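Local coordinates for solute-binding periplasmic protein of iron/siderophore ABC transporter (Yersinia pestis, PDB 6B2Y), which probably binds chelated iron in the periplasm and delivers it to an ABC transporter for uptake across the inner membrane, at residues K214-F219 with K348-E353; A271-Y276 with N316-V321; D198-V203 with L341-F346; E221-A226 with I277-K282. One frame throughout, in Å; residues are numbered along the deposited sequence.

Contact 1 (K214-F219 with K348-E353); sequences KKPSVF and KWFYPE
Pro216, Val218, Phe350 and Tyr351 form an apolar contact, without a hydrogen bond between the segments, where the start of strand 217-221 runs past the C-terminal end of helix 340-350. The backbones stay apart, Pro216 and Phe350 being nearest with CA atoms 7.0 Å from each other, so side chains bridge the gap. Val218 and Phe350 reach toward each other tip to tip. CG2 of Val218 lies 3.7 Å from CZ of Phe350 and 4.2 Å from the ring centroid, 29° off the ring normal, which makes it an off-centre CH-pi contact.

Helix against strand is the theme here: helix 340-350 packs on one side of the mixed sheet in which strand 217-221 adjoins strand 275-280, and Phe350 also touches Ile275 and Ile277 of the latter. Pro216 lies across the base of the same aromatic residue, its CG 4.1 Å from Phe350 CB, with the two side chains at about a right angle.

Tyr351, the first residue to leave helical backbone angles, extends its phenol to the loop before the strand. Its OH approaches Pro216 CD at 3.2 Å and Lys215 CA at 3.5 Å, both carbon contacts; the hydroxyl is hydrogen-bonded to Gly247 O. Lys215 offers only the root of its side chain, with CG 3.6 Å from Tyr351 OH, while the extended remainder carries NZ away to a salt bridge with Glu212.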
loop_
_atom_site.group_PDB
_atom_site.type_symbol
_atom_site.label_atom_id
_atom_site.label_comp_id
_atom_site.label_asym_id
_atom_site.label_seq_id
_atom_site.Cartn_x
_atom_site.Cartn_y
_atom_site.Cartn_z
ATOM N N LYS A 214 -11.663 -24.376 -8.569
ATOM C CA LYS A 214 -10.310 -24.593 -9.052
ATOM C C LYS A 214 -9.318 -23.560 -8.528
ATOM O O LYS A 214 -8.143 -23.600 -8.922
ATOM C CB LYS A 214 -10.292 -24.570 -10.583
ATOM C CG LYS A 214 -11.273 -25.548 -11.235
ATOM C CD LYS A 214 -10.816 -25.926 -12.628
ATOM C CE LYS A 214 -11.366 -27.292 -13.034
ATOM N NZ LYS A 214 -10.886 -27.686 -14.379
ATOM N N LYS A 215 -9.743 -22.665 -7.651
ATOM C CA LYS A 215 -8.956 -21.576 -7.069
ATOM C C LYS A 215 -8.226 -22.036 -5.804
ATOM O O LYS A 215 -8.840 -22.657 -4.924
ATOM C CB LYS A 215 -9.847 -20.398 -6.722
ATOM C CG LYS A 215 -10.438 -19.745 -7.938
ATOM C CD LYS A 215 -11.285 -18.544 -7.570
ATOM C CE LYS A 215 -11.821 -17.886 -8.835
ATOM N NZ LYS A 215 -12.573 -16.635 -8.503
ATOM N N PRO A 216 -6.943 -21.709 -5.672
ATOM C CA PRO A 216 -6.218 -22.079 -4.451
ATOM C C PRO A 216 -6.710 -21.277 -3.254
ATOM O O PRO A 216 -7.041 -20.094 -3.372
ATOM C CB PRO A 216 -4.768 -21.728 -4.788
ATOM C CG PRO A 216 -4.903 -20.563 -5.737
ATOM C CD PRO A 216 -6.124 -20.893 -6.577
ATOM N N SER A 217 -6.763 -21.930 -2.094
ATOM C CA SER A 217 -7.087 -21.218 -0.868
ATOM C C SER A 217 -5.838 -20.481 -0.408
ATOM O O SER A 217 -4.716 -20.957 -0.596
ATOM C CB SER A 217 -7.592 -22.173 0.213
ATOM O OG SER A 217 -6.663 -23.214 0.460
ATOM N N VAL A 218 -6.035 -19.296 0.152
ATOM C CA VAL A 218 -4.937 -18.376 0.426
ATOM C C VAL A 218 -5.135 -17.785 1.810
ATOM O O VAL A 218 -6.235 -17.337 2.153
ATOM C CB VAL A 218 -4.866 -17.230 -0.606
ATOM C CG1 VAL A 218 -3.681 -16.281 -0.270
ATOM C CG2 VAL A 218 -4.762 -17.761 -2.033
ATOM N N PHE A 219 -4.058 -17.734 2.588
ATOM C CA PHE A 219 -4.038 -16.955 3.818
ATOM C C PHE A 219 -2.924 -15.927 3.726
ATOM O O PHE A 219 -1.777 -16.284 3.426
ATOM C CB PHE A 219 -3.819 -17.820 5.060
ATOM C CG PHE A 219 -3.807 -17.022 6.335
ATOM C CD1 PHE A 219 -4.974 -16.444 6.811
ATOM C CD2 PHE A 219 -2.623 -16.802 7.028
ATOM C CE1 PHE A 219 -4.974 -15.683 7.971
ATOM C CE2 PHE A 219 -2.624 -16.042 8.193
ATOM C CZ PHE A 219 -3.796 -15.488 8.660
ATOM N N LYS A 348 0.632 -14.242 -10.454
ATOM C CA LYS A 348 1.737 -15.034 -10.992
ATOM C C LYS A 348 2.126 -16.159 -10.041
ATOM O O LYS A 348 2.521 -17.245 -10.487
ATOM C CB LYS A 348 2.929 -14.125 -11.291
ATOM C CG LYS A 348 3.982 -14.731 -12.218
ATOM C CD LYS A 348 5.144 -13.782 -12.418
ATOM C CE LYS A 348 6.273 -14.445 -13.187
ATOM N NZ LYS A 348 5.958 -14.585 -14.635
ATOM N N TRP A 349 2.060 -15.916 -8.726
ATOM C CA TRP A 349 2.293 -16.994 -7.769
ATOM C C TRP A 349 1.197 -18.051 -7.843
ATOM O O TRP A 349 1.488 -19.254 -7.794
ATOM C CB TRP A 349 2.370 -16.457 -6.345
ATOM C CG TRP A 349 3.506 -15.530 -6.086
ATOM C CD1 TRP A 349 4.706 -15.489 -6.735
ATOM C CD2 TRP A 349 3.553 -14.506 -5.081
ATOM N NE1 TRP A 349 5.500 -14.491 -6.199
ATOM C CE2 TRP A 349 4.816 -13.883 -5.177
ATOM C CE3 TRP A 349 2.650 -14.059 -4.112
ATOM C CZ2 TRP A 349 5.192 -12.831 -4.347
ATOM C CZ3 TRP A 349 3.027 -13.019 -3.282
ATOM C CH2 TRP A 349 4.287 -12.418 -3.403
ATOM N N PHE A 350 -0.071 -17.619 -7.957
ATOM C CA PHE A 350 -1.186 -18.559 -7.888
ATOM C C PHE A 350 -1.241 -19.433 -9.128
ATOM O O PHE A 350 -1.617 -20.607 -9.051
ATOM C CB PHE A 350 -2.531 -17.825 -7.749
ATOM C CG PHE A 350 -2.674 -16.975 -6.502
ATOM C CD1 PHE A 350 -1.733 -17.011 -5.475
ATOM C CD2 PHE A 350 -3.773 -16.129 -6.366
ATOM C CE1 PHE A 350 -1.879 -16.214 -4.347
ATOM C CE2 PHE A 350 -3.934 -15.334 -5.237
ATOM C CZ PHE A 350 -2.980 -15.370 -4.228
ATOM N N TYR A 351 -0.936 -18.862 -10.290
ATOM C CA TYR A 351 -1.039 -19.559 -11.573
ATOM C C TYR A 351 0.234 -19.306 -12.364
ATOM O O TYR A 351 0.239 -18.535 -13.330
ATOM C CB TYR A 351 -2.283 -19.100 -12.337
ATOM C CG TYR A 351 -3.565 -19.258 -11.548
ATOM C CD1 TYR A 351 -4.233 -20.478 -11.500
ATOM C CD2 TYR A 351 -4.120 -18.186 -10.852
ATOM C CE1 TYR A 351 -5.391 -20.633 -10.778
ATOM C CE2 TYR A 351 -5.295 -18.333 -10.126
ATOM C CZ TYR A 351 -5.940 -19.558 -10.107
ATOM O OH TYR A 351 -7.107 -19.735 -9.395
ATOM N N PRO A 352 1.343 -19.946 -11.968
ATOM C CA PRO A 352 2.630 -19.660 -12.630
ATOM C C PRO A 352 2.614 -19.930 -14.122
ATOM O O PRO A 352 3.153 -19.139 -14.903
ATOM C CB PRO A 352 3.615 -20.593 -11.905
ATOM C CG PRO A 352 2.918 -21.050 -10.667
ATOM C CD PRO A 352 1.450 -21.002 -10.953
ATOM N N GLU A 353 1.993 -21.034 -14.535
ATOM C CA GLU A 353 1.951 -21.399 -15.946
ATOM C C GLU A 353 1.222 -20.346 -16.772
ATOM O O GLU A 353 1.731 -19.877 -17.798
ATOM C CB GLU A 353 1.281 -22.769 -16.090
ATOM C CG GLU A 353 0.875 -23.130 -17.506
ATOM C CD GLU A 353 1.357 -24.506 -17.915
ATOM O OE1 GLU A 353 1.635 -24.703 -19.117
ATOM O OE2 GLU A 353 1.456 -25.391 -17.034
#

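Contact 2 (A271-Y276 with N316-V321); sequences AKPDIY and NTLSAV
Ile275 and Ala320 bring the two backbones to 5.3 Å between CA atoms, where the loop entering strand 275-280 passes the first turn of helix 319-322. Leu318 occupies the N-cap position, and its carbonyl O accepts the N-H of Val321. No direct hydrogen bond joins the segments, but water 1 does: it donates to Pro273 O at 2.8 Å and accepts from Ala320 N at 2.6 Å.

The small CB of Ala320 permits the close approach. It lies 3.4 Å from Pro273 O and 3.5 Å from Asp274 O, and also meets Tyr276 CB at 4.0 Å. Leu318 divides its branches between two partners: CD2 packs on Pro273 CD at 3.8 Å, whereas CD1 meets Tyr276 CD1 at 4.2 Å. Each pair of side chains crosses at about a right angle. Tyr276 CG is anti to the backbone N (chi1 169°), and beyond it the phenol reaches Glu221, to whose OE2 the OH is hydrogen-bonded.

Contacts of the Ala320 methyl with carbonyl oxygens, and of the leucine methyls with proline and tyrosine, thus supply the direct packing, while the water couples a loop carbonyl to an amide in the first helical turn, satisfying both backbone atoms where the segments themselves form no bond.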
loop_
_atom_site.group_PDB
_atom_site.type_symbol
_atom_site.label_atom_id
_atom_site.label_comp_id
_atom_site.label_asym_id
_atom_site.label_seq_id
_atom_site.Cartn_x
_atom_site.Cartn_y
_atom_site.Cartn_z
ATOM N N ALA A 271 -7.632 -24.296 8.694
ATOM C CA ALA A 271 -8.033 -24.001 7.325
ATOM C C ALA A 271 -7.134 -24.668 6.292
ATOM O O ALA A 271 -7.564 -24.861 5.149
ATOM C CB ALA A 271 -8.053 -22.490 7.104
ATOM N N LYS A 272 -5.905 -25.015 6.664
ATOM C CA LYS A 272 -4.962 -25.691 5.780
ATOM C C LYS A 272 -4.848 -25.024 4.405
ATOM O O LYS A 272 -5.054 -25.673 3.376
ATOM C CB LYS A 272 -5.338 -27.159 5.640
ATOM C CG LYS A 272 -5.776 -27.782 6.963
ATOM C CD LYS A 272 -5.992 -29.284 6.853
ATOM C CE LYS A 272 -7.473 -29.619 6.793
ATOM N NZ LYS A 272 -7.729 -30.764 5.871
ATOM N N PRO A 273 -4.499 -23.738 4.359
ATOM C CA PRO A 273 -4.518 -23.014 3.082
ATOM C C PRO A 273 -3.509 -23.572 2.093
ATOM O O PRO A 273 -2.407 -23.992 2.459
ATOM C CB PRO A 273 -4.160 -21.576 3.485
ATOM C CG PRO A 273 -3.391 -21.733 4.776
ATOM C CD PRO A 273 -4.043 -22.879 5.473
ATOM N N ASP A 274 -3.894 -23.544 0.819
ATOM C CA ASP A 274 -2.992 -24.000 -0.234
ATOM C C ASP A 274 -1.749 -23.122 -0.325
ATOM O O ASP A 274 -0.646 -23.619 -0.594
ATOM C CB ASP A 274 -3.707 -24.014 -1.580
ATOM C CG ASP A 274 -4.846 -25.006 -1.624
ATOM O OD1 ASP A 274 -4.755 -26.055 -0.944
ATOM O OD2 ASP A 274 -5.828 -24.739 -2.356
ATOM N N ILE A 275 -1.912 -21.815 -0.109
ATOM C CA ILE A 275 -0.869 -20.819 -0.334
ATOM C C ILE A 275 -0.782 -19.918 0.891
ATOM O O ILE A 275 -1.808 -19.534 1.461
ATOM C CB ILE A 275 -1.166 -19.997 -1.608
ATOM C CG1 ILE A 275 -1.041 -20.880 -2.848
ATOM C CG2 ILE A 275 -0.259 -18.771 -1.714
ATOM C CD1 ILE A 275 -1.462 -20.204 -4.125
ATOM N N TYR A 276 0.448 -19.584 1.300
ATOM C CA TYR A 276 0.702 -18.714 2.443
ATOM C C TYR A 276 1.461 -17.484 1.971
ATOM O O TYR A 276 2.447 -17.602 1.237
ATOM C CB TYR A 276 1.503 -19.434 3.544
ATOM C CG TYR A 276 2.008 -18.486 4.618
ATOM C CD1 TYR A 276 1.219 -18.164 5.708
ATOM C CD2 TYR A 276 3.268 -17.916 4.529
ATOM C CE1 TYR A 276 1.664 -17.295 6.687
ATOM C CE2 TYR A 276 3.726 -17.033 5.507
ATOM C CZ TYR A 276 2.925 -16.739 6.584
ATOM O OH TYR A 276 3.360 -15.867 7.555
ATOM N N ASN A 316 5.036 -23.142 10.969
ATOM C CA ASN A 316 5.917 -24.091 10.295
ATOM C C ASN A 316 5.319 -25.494 10.177
ATOM O O ASN A 316 5.987 -26.384 9.641
ATOM C CB ASN A 316 7.289 -24.150 10.990
ATOM C CG ASN A 316 7.213 -24.614 12.440
ATOM O OD1 ASN A 316 6.189 -25.119 12.900
ATOM N ND2 ASN A 316 8.318 -24.443 13.170
ATOM N N THR A 317 4.086 -25.707 10.639
ATOM C CA THR A 317 3.373 -26.959 10.412
ATOM C C THR A 317 2.426 -26.900 9.212
ATOM O O THR A 317 1.837 -27.926 8.857
ATOM C CB THR A 317 2.588 -27.366 11.667
ATOM O OG1 THR A 317 1.433 -26.534 11.814
ATOM C CG2 THR A 317 3.468 -27.259 12.929
ATOM N N LEU A 318 2.280 -25.731 8.580
ATOM C CA LEU A 318 1.422 -25.584 7.412
ATOM C C LEU A 318 2.020 -26.311 6.218
ATOM O O LEU A 318 3.209 -26.165 5.922
ATOM C CB LEU A 318 1.240 -24.100 7.071
ATOM C CG LEU A 318 0.382 -23.234 8.001
ATOM C CD1 LEU A 318 0.677 -21.735 7.785
ATOM C CD2 LEU A 318 -1.098 -23.518 7.767
ATOM N N SER A 319 1.192 -27.093 5.519
ATOM C CA SER A 319 1.641 -27.692 4.271
ATOM C C SER A 319 2.083 -26.634 3.268
ATOM O O SER A 319 3.001 -26.873 2.477
ATOM C CB SER A 319 0.542 -28.565 3.671
ATOM O OG SER A 319 0.177 -29.606 4.553
ATOM N N ALA A 320 1.436 -25.463 3.267
ATOM C CA ALA A 320 1.863 -24.404 2.358
ATOM C C ALA A 320 3.296 -23.980 2.633
ATOM O O ALA A 320 4.031 -23.630 1.703
ATOM C CB ALA A 320 0.928 -23.192 2.471
ATOM N N VAL A 321 3.709 -24.028 3.896
ATOM C CA VAL A 321 5.054 -23.606 4.269
ATOM C C VAL A 321 6.092 -24.633 3.817
ATOM O O VAL A 321 7.194 -24.273 3.385
ATOM C CB VAL A 321 5.109 -23.358 5.789
ATOM C CG1 VAL A 321 6.550 -23.392 6.303
ATOM C CG2 VAL A 321 4.432 -22.027 6.128
HETATM O O HOH W 1 -0.797 -25.002 4.462
#

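Contact 3 (D198-V203 with L341-F346); sequences DNVDKV and LAIQSF
Gln344 grips Asn199 through a single amide nitrogen. NE2 donates to the backbone O of Asn199 at 3.0 Å, with a nearly straight N-H...O angle of 169°, and to the side-chain OD1 of the same residue at 3.1 Å, more bent at 141°. Both acceptors lie close to the plane of the glutamine amide, although the two side-chain amide planes are turned well apart. OD1 has a second donor in Lys202 NZ at 2.8 Å; the lysine and the glutamine approach from opposite faces of the Asn199 amide. At the other end of the glutamine amide, OE1 is hydrogen-bonded to Thr363 of helix 360-371, so both ends of this buried group are engaged.

The chain of Gln344 is extended beyond CG, carrying CD out toward Asn199, while CG rests 3.8 Å from Val203 CG2. Beyond this polar link, Val200 CG2 meets Ile343 CD1 at 4.1 Å, and Val203 CG1 lies near Ile343 CG2. Phe242 and Gln245 of helix 239-245 border Ile343.

The axes of the two segments approach to 9.5 Å and are nearly parallel, 16° apart. Helix 186-207 is consistent with the long helix that spans the two lobes in class III (cluster A) periplasmic binding proteins, here packed on a helix of the C-terminal lobe.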
loop_
_atom_site.group_PDB
_atom_site.type_symbol
_atom_site.label_atom_id
_atom_site.label_comp_id
_atom_site.label_asym_id
_atom_site.label_seq_id
_atom_site.Cartn_x
_atom_site.Cartn_y
_atom_site.Cartn_z
ATOM N N ASP A 198 -5.241 -1.131 -17.254
ATOM C CA ASP A 198 -4.598 -2.008 -18.234
ATOM C C ASP A 198 -3.823 -3.119 -17.548
ATOM O O ASP A 198 -3.890 -4.284 -17.958
ATOM C CB ASP A 198 -3.667 -1.202 -19.132
ATOM C CG ASP A 198 -4.423 -0.458 -20.205
ATOM O OD1 ASP A 198 -5.649 -0.677 -20.290
ATOM O OD2 ASP A 198 -3.803 0.328 -20.953
ATOM N N ASN A 199 -3.101 -2.783 -16.487
ATOM C CA ASN A 199 -2.294 -3.794 -15.823
ATOM C C ASN A 199 -3.087 -4.692 -14.888
ATOM O O ASN A 199 -2.646 -5.815 -14.631
ATOM C CB ASN A 199 -1.120 -3.125 -15.107
ATOM C CG ASN A 199 0.027 -2.878 -16.062
ATOM O OD1 ASN A 199 0.709 -3.816 -16.447
ATOM N ND2 ASN A 199 0.175 -1.647 -16.522
ATOM N N VAL A 200 -4.255 -4.261 -14.400
ATOM C CA VAL A 200 -5.120 -5.208 -13.709
ATOM C C VAL A 200 -5.800 -6.131 -14.714
ATOM O O VAL A 200 -6.003 -7.317 -14.439
ATOM C CB VAL A 200 -6.145 -4.464 -12.828
ATOM C CG1 VAL A 200 -7.274 -5.413 -12.339
ATOM C CG2 VAL A 200 -5.445 -3.786 -11.660
ATOM N N ASP A 201 -6.155 -5.607 -15.900
ATOM C CA ASP A 201 -6.859 -6.441 -16.883
ATOM C C ASP A 201 -5.970 -7.572 -17.402
ATOM O O ASP A 201 -6.482 -8.625 -17.799
ATOM C CB ASP A 201 -7.358 -5.599 -18.059
ATOM C CG ASP A 201 -8.512 -4.678 -17.681
ATOM O OD1 ASP A 201 -9.016 -4.758 -16.535
ATOM O OD2 ASP A 201 -8.897 -3.855 -18.540
ATOM N N LYS A 202 -4.647 -7.370 -17.410
ATOM C CA LYS A 202 -3.719 -8.458 -17.730
ATOM C C LYS A 202 -3.957 -9.666 -16.847
ATOM O O LYS A 202 -3.772 -10.813 -17.283
ATOM C CB LYS A 202 -2.271 -8.000 -17.554
ATOM C CG LYS A 202 -1.799 -7.018 -18.580
ATOM C CD LYS A 202 -0.423 -6.491 -18.211
ATOM C CE LYS A 202 0.033 -5.459 -19.211
ATOM N NZ LYS A 202 1.396 -4.968 -18.904
ATOM N N VAL A 203 -4.337 -9.429 -15.597
ATOM C CA VAL A 203 -4.613 -10.491 -14.642
ATOM C C VAL A 203 -6.036 -11.002 -14.783
ATOM O O VAL A 203 -6.261 -12.212 -14.858
ATOM C CB VAL A 203 -4.348 -9.989 -13.205
ATOM C CG1 VAL A 203 -4.858 -10.993 -12.178
ATOM C CG2 VAL A 203 -2.848 -9.698 -13.001
ATOM N N LEU A 341 0.917 -3.785 -8.436
ATOM C CA LEU A 341 2.071 -4.677 -8.414
ATOM C C LEU A 341 1.842 -5.872 -7.506
ATOM O O LEU A 341 2.353 -6.967 -7.777
ATOM C CB LEU A 341 3.321 -3.913 -7.979
ATOM C CG LEU A 341 3.663 -2.758 -8.917
ATOM C CD1 LEU A 341 4.694 -1.827 -8.280
ATOM C CD2 LEU A 341 4.158 -3.277 -10.244
ATOM N N ALA A 342 1.081 -5.700 -6.426
ATOM C CA ALA A 342 0.746 -6.847 -5.594
ATOM C C ALA A 342 -0.269 -7.749 -6.283
ATOM O O ALA A 342 -0.188 -8.982 -6.187
ATOM C CB ALA A 342 0.211 -6.379 -4.238
ATOM N N ILE A 343 -1.245 -7.160 -6.977
ATOM C CA ILE A 343 -2.229 -7.983 -7.679
ATOM C C ILE A 343 -1.548 -8.881 -8.702
ATOM O O ILE A 343 -1.843 -10.086 -8.793
ATOM C CB ILE A 343 -3.292 -7.092 -8.333
ATOM C CG1 ILE A 343 -4.111 -6.372 -7.255
ATOM C CG2 ILE A 343 -4.184 -7.915 -9.243
ATOM C CD1 ILE A 343 -4.916 -5.205 -7.857
ATOM N N GLN A 344 -0.603 -8.320 -9.457
ATOM C CA GLN A 344 0.104 -9.091 -10.477
ATOM C C GLN A 344 0.999 -10.145 -9.843
ATOM O O GLN A 344 1.081 -11.279 -10.340
ATOM C CB GLN A 344 0.925 -8.166 -11.376
ATOM C CG GLN A 344 0.106 -7.323 -12.338
ATOM C CD GLN A 344 0.984 -6.587 -13.327
ATOM O OE1 GLN A 344 2.211 -6.544 -13.177
ATOM N NE2 GLN A 344 0.376 -6.008 -14.333
ATOM N N SER A 345 1.683 -9.796 -8.748
ATOM C CA SER A 345 2.542 -10.771 -8.077
ATOM C C SER A 345 1.724 -11.930 -7.514
ATOM O O SER A 345 2.110 -13.097 -7.658
ATOM C CB SER A 345 3.344 -10.098 -6.958
ATOM O OG SER A 345 4.376 -9.294 -7.497
ATOM N N PHE A 346 0.586 -11.631 -6.873
ATOM C CA PHE A 346 -0.285 -12.698 -6.379
ATOM C C PHE A 346 -0.692 -13.635 -7.510
ATOM O O PHE A 346 -0.612 -14.863 -7.376
ATOM C CB PHE A 346 -1.545 -12.124 -5.724
ATOM C CG PHE A 346 -1.313 -11.493 -4.384
ATOM C CD1 PHE A 346 -0.020 -11.193 -3.948
ATOM C CD2 PHE A 346 -2.382 -11.174 -3.567
ATOM C CE1 PHE A 346 0.184 -10.600 -2.720
ATOM C CE2 PHE A 346 -2.190 -10.571 -2.342
ATOM C CZ PHE A 346 -0.882 -10.292 -1.907
#

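Contact 4 (E221-A226 with I277-K282); sequences ELRAGA and IASGGK
Backbone hydrogen bonds between Glu221 and the strand start this contact. Glu221 N donates to Ile277 O at 2.8 Å, and Ser279 N returns a bond to Glu221 O at 3.0 Å, so Glu221 brackets Ala278 in a parallel bridge. The same Glu221 O also receives a CA-H...O contact from Ala278. Farther along, Ala224 N reaches Ser279 O at 3.1 Å, with a bent N-H...O angle of 139°.

This is where strand 217-221 ends beside strand 275-280 in the parallel part of the mixed sheet. A type II beta turn from Glu221 to Ala224, with Arg223 at positive phi, carries the chain out of the sheet at the C-terminal ends of these strands.

Among side chains, Ser279 does the polar work. Its OG sits between the backbone N and the carbonyl carbon (chi1 85°) and accepts the N-H of Arg223 at 2.7 Å, nearly straight at 165°. The hydroxyl is also hydrogen-bonded to His331 ND1, so it ties the turn to the loop after strand 326-330. Glu221 sends its carboxylate away, where OE2 is held by the OH of Tyr276 and a salt bridge with Arg312.

Water 2 donates to Ala224 O at 2.6 Å and to Ser279 O at 2.9 Å, a solvent bridge between the turn and the strand. Apolar contact is slight but close: Ala224 CB meets Ala278 CB at 3.6 Å. Separately, Leu222 CD2 rests in van der Waals contact with the serine hydroxyl, 3.5 Å from Ser279 OG.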
loop_
_atom_site.group_PDB
_atom_site.type_symbol
_atom_site.label_atom_id
_atom_site.label_comp_id
_atom_site.label_asym_id
_atom_site.label_seq_id
_atom_site.Cartn_x
_atom_site.Cartn_y
_atom_site.Cartn_z
ATOM N N GLU A 221 -0.877 -13.252 6.016
ATOM C CA GLU A 221 -0.571 -12.769 7.354
ATOM C C GLU A 221 0.060 -11.391 7.204
ATOM O O GLU A 221 1.217 -11.273 6.797
ATOM C CB GLU A 221 0.359 -13.731 8.091
ATOM C CG GLU A 221 0.464 -13.391 9.555
ATOM C CD GLU A 221 1.490 -14.225 10.283
ATOM O OE1 GLU A 221 1.776 -13.900 11.450
ATOM O OE2 GLU A 221 2.004 -15.193 9.687
ATOM N N LEU A 222 -0.714 -10.348 7.506
ATOM C CA LEU A 222 -0.201 -8.987 7.406
ATOM C C LEU A 222 0.758 -8.674 8.556
ATOM O O LEU A 222 0.489 -8.990 9.716
ATOM C CB LEU A 222 -1.355 -7.989 7.400
ATOM C CG LEU A 222 -2.300 -8.147 6.213
ATOM C CD1 LEU A 222 -3.562 -7.281 6.404
ATOM C CD2 LEU A 222 -1.577 -7.768 4.921
ATOM N N ARG A 223 1.860 -8.006 8.221
ATOM C CA ARG A 223 2.906 -7.688 9.197
ATOM C C ARG A 223 3.306 -8.922 9.990
ATOM O O ARG A 223 3.401 -8.892 11.219
ATOM C CB ARG A 223 2.480 -6.542 10.103
ATOM C CG ARG A 223 1.946 -5.343 9.329
ATOM C CD ARG A 223 1.368 -4.276 10.244
ATOM N NE ARG A 223 0.303 -4.804 11.090
ATOM C CZ ARG A 223 0.343 -4.788 12.419
ATOM N NH1 ARG A 223 -0.666 -5.284 13.125
ATOM N NH2 ARG A 223 1.399 -4.270 13.044
ATOM N N ALA A 224 3.495 -10.029 9.271
ATOM C CA ALA A 224 3.771 -11.322 9.876
ATOM C C ALA A 224 4.956 -11.248 10.826
ATOM O O ALA A 224 6.014 -10.713 10.476
ATOM C CB ALA A 224 4.045 -12.347 8.784
ATOM N N GLY A 225 4.768 -11.800 12.020
ATOM C CA GLY A 225 5.835 -11.920 12.990
ATOM C C GLY A 225 6.178 -10.646 13.722
ATOM O O GLY A 225 7.072 -10.668 14.571
ATOM N N ALA A 226 5.487 -9.544 13.436
ATOM C CA ALA A 226 5.835 -8.266 14.041
ATOM C C ALA A 226 5.180 -8.069 15.404
ATOM O O ALA A 226 5.818 -7.545 16.324
ATOM C CB ALA A 226 5.447 -7.120 13.100
ATOM N N ILE A 277 0.992 -16.304 2.386
ATOM C CA ILE A 277 1.626 -15.032 2.061
ATOM C C ILE A 277 1.871 -14.280 3.357
ATOM O O ILE A 277 0.967 -14.172 4.193
ATOM C CB ILE A 277 0.760 -14.167 1.119
ATOM C CG1 ILE A 277 0.329 -14.956 -0.112
ATOM C CG2 ILE A 277 1.532 -12.926 0.674
ATOM C CD1 ILE A 277 -0.482 -14.116 -1.101
ATOM N N ALA A 278 3.077 -13.733 3.508
ATOM C CA ALA A 278 3.401 -12.829 4.602
ATOM C C ALA A 278 3.647 -11.432 4.047
ATOM O O ALA A 278 4.272 -11.281 2.999
ATOM C CB ALA A 278 4.653 -13.307 5.363
ATOM N N SER A 279 3.165 -10.406 4.741
ATOM C CA SER A 279 3.510 -9.034 4.378
ATOM C C SER A 279 4.469 -8.456 5.404
ATOM O O SER A 279 4.434 -8.814 6.585
ATOM C CB SER A 279 2.284 -8.108 4.263
ATOM O OG SER A 279 1.911 -7.564 5.520
ATOM N N GLY A 280 5.310 -7.537 4.940
ATOM C CA GLY A 280 6.214 -6.853 5.845
ATOM C C GLY A 280 6.960 -5.748 5.135
ATOM O O GLY A 280 6.878 -5.596 3.916
ATOM N N GLY A 281 7.720 -4.980 5.925
ATOM C CA GLY A 281 8.435 -3.841 5.372
ATOM C C GLY A 281 9.629 -3.436 6.214
ATOM O O GLY A 281 10.021 -2.260 6.252
ATOM N N LYS A 282 10.214 -4.408 6.902
ATOM C CA LYS A 282 11.351 -4.102 7.762
ATOM C C LYS A 282 12.576 -3.728 6.936
ATOM O O LYS A 282 12.723 -4.108 5.769
ATOM C CB LYS A 282 11.680 -5.290 8.671
ATOM C CG LYS A 282 10.631 -5.568 9.732
ATOM C CD LYS A 282 10.441 -4.379 10.651
ATOM C CE LYS A 282 9.333 -4.642 11.658
ATOM N NZ LYS A 282 8.877 -3.368 12.271
HETATM O O HOH W 2 6.493 -9.041 8.557
#

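How the contacts relate
Contacts 1, 2 and 4 share the mixed sheet. Strand 275-280 serves contacts 2 and 4 and pairs with strand 217-221 of contact 1 through Ser217 O and Ile275 N, 3.0 Å apart. Helix 340-350 joins contacts 1 and 3. Contacts 2, 3 and 4 are largely buried, whereas contact 1 is only partly so. Chemistry follows position: backbone bonds, with one to a serine hydroxyl, join a strand end and turn to a strand in contact 4, a side-chain amide links the helices of contact 3, and contacts 1 and 2 rely on apolar groups, with a water added in contact 2. Ile277 CD1 packs near Phe350 and Phe346.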